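Local coordinates for OTU domain-containing protein wMelOTU (PDB 6W9O) that is a bacterial deubiquitinase of the OTU family, a probable cysteine protease that cleaves ubiquitin from its conjugates, at residues K85-P88 with K89-N93. Sequence-based numbering, arbitrary orientation.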
# COMPACT_ATOMS: atom_id res chain seq x y z
N LYS A 85 11.78 -9.03 -13.49
CA LYS A 85 13.03 -9.60 -12.96
C LYS A 85 12.79 -10.96 -12.29
O LYS A 85 12.96 -11.10 -11.07
CB LYS A 85 13.67 -8.61 -11.96
CG LYS A 85 14.19 -7.33 -12.64
CD LYS A 85 14.72 -6.33 -11.61
CE LYS A 85 15.09 -5.00 -12.27
NZ LYS A 85 15.57 -4.07 -11.20
N ASN A 86 12.48 -11.96 -13.12
CA ASN A 86 12.32 -13.37 -12.65
C ASN A 86 11.45 -13.39 -11.40
O ASN A 86 11.94 -13.82 -10.35
CB ASN A 86 13.69 -13.99 -12.37
CG ASN A 86 13.63 -15.46 -12.04
OD1 ASN A 86 14.45 -15.96 -11.27
ND2 ASN A 86 12.68 -16.17 -12.63
N PRO A 87 10.17 -12.97 -11.47
CA PRO A 87 9.31 -12.92 -10.28
C PRO A 87 9.04 -14.32 -9.75
O PRO A 87 8.94 -15.29 -10.50
CB PRO A 87 8.02 -12.25 -10.78
CG PRO A 87 8.00 -12.54 -12.26
CD PRO A 87 9.48 -12.49 -12.68
N PRO A 88 8.96 -14.45 -8.42
CA PRO A 88 8.62 -15.74 -7.80
C PRO A 88 7.17 -16.12 -8.08
O PRO A 88 6.34 -15.33 -8.52
CB PRO A 88 8.82 -15.46 -6.32
CG PRO A 88 8.61 -13.99 -6.16
CD PRO A 88 9.19 -13.38 -7.44
N LYS A 89 6.90 -17.39 -7.79
CA LYS A 89 5.66 -18.04 -8.23
C LYS A 89 4.43 -17.43 -7.58
O LYS A 89 3.34 -17.50 -8.18
CB LYS A 89 5.74 -19.55 -7.99
CG LYS A 89 6.66 -20.22 -8.98
CD LYS A 89 6.97 -21.64 -8.59
CE LYS A 89 7.86 -22.33 -9.63
NZ LYS A 89 8.00 -23.82 -9.44
N TRP A 90 4.52 -16.87 -6.38
CA TRP A 90 3.32 -16.26 -5.80
C TRP A 90 2.72 -15.24 -6.77
O TRP A 90 1.49 -15.13 -6.92
CB TRP A 90 3.59 -15.62 -4.43
CG TRP A 90 4.29 -14.29 -4.44
CD1 TRP A 90 5.63 -14.06 -4.20
CD2 TRP A 90 3.69 -13.01 -4.67
NE1 TRP A 90 5.89 -12.74 -4.32
CE2 TRP A 90 4.73 -12.05 -4.60
CE3 TRP A 90 2.39 -12.59 -4.99
CZ2 TRP A 90 4.49 -10.67 -4.78
CZ3 TRP A 90 2.15 -11.24 -5.19
CH2 TRP A 90 3.19 -10.27 -5.07
N PHE A 91 3.58 -14.51 -7.47
CA PHE A 91 3.13 -13.39 -8.28
C PHE A 91 2.48 -13.89 -9.54
O PHE A 91 1.37 -13.46 -9.86
CB PHE A 91 4.35 -12.49 -8.60
CG PHE A 91 4.02 -11.41 -9.59
CD1 PHE A 91 4.36 -11.53 -10.93
CD2 PHE A 91 3.34 -10.31 -9.14
CE1 PHE A 91 4.02 -10.49 -11.84
CE2 PHE A 91 3.00 -9.24 -10.03
CZ PHE A 91 3.33 -9.36 -11.35
N THR A 92 3.16 -14.78 -10.26
CA THR A 92 2.54 -15.32 -11.47
C THR A 92 1.27 -16.09 -11.12
O THR A 92 0.29 -16.03 -11.88
CB THR A 92 3.55 -16.16 -12.25
OG1 THR A 92 4.16 -17.15 -11.39
CG2 THR A 92 4.65 -15.28 -12.79
N ASN A 93 1.25 -16.76 -9.97
CA ASN A 93 0.04 -17.47 -9.54
C ASN A 93 -1.11 -16.49 -9.30
O ASN A 93 -2.28 -16.80 -9.53
CB ASN A 93 0.28 -18.23 -8.22
CG ASN A 93 1.17 -19.49 -8.36
OD1 ASN A 93 1.44 -19.97 -9.45
ND2 ASN A 93 1.62 -20.01 -7.22
O HOH W 1 7.15 -17.32 -11.49
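Pro-87 and Phe-91 make the tight side of this helix start. CB of Pro-87 lies 3.7 Å from CD1 of Phe-91, with CG of the same proline slightly farther off at 4.0 Å, and the two side chains meet at a slant. Phe-91 reaches back to the proline because its CG stands anti to the backbone N (chi1 172°), and its buried ring also meets Phe-82 and Tyr-113 edge-to-face. Pro-88 occupies the N-cap position of helix 89-95. Its O accepts the N-H of Phe-91 at 3.1 Å in a bent bond (148° at the hydrogen), the donor standing 38° out of the carbonyl plane. The two prolines, both extended, close the short loop between helix 72-84 and helix 89-95 of the OTU domain, with Phe-91 set among helices 72-84, 105-116 and 126-137. Farther out, the ring of Pro-88 runs alongside the Trp-90 indole, CG lying 3.5 Å from NE1. One indole face covers CB of Phe-91, and Arg-131 adds a cation-pi contact to Trp-90. On the looser side a water donates to Pro-87 O at 2.9 Å and hydrogen-bonds Thr-92 OG1 at 3.0 Å, bridging loop and helix, while the extended chain of Lys-89 leads away from the prolines at the exposed surface.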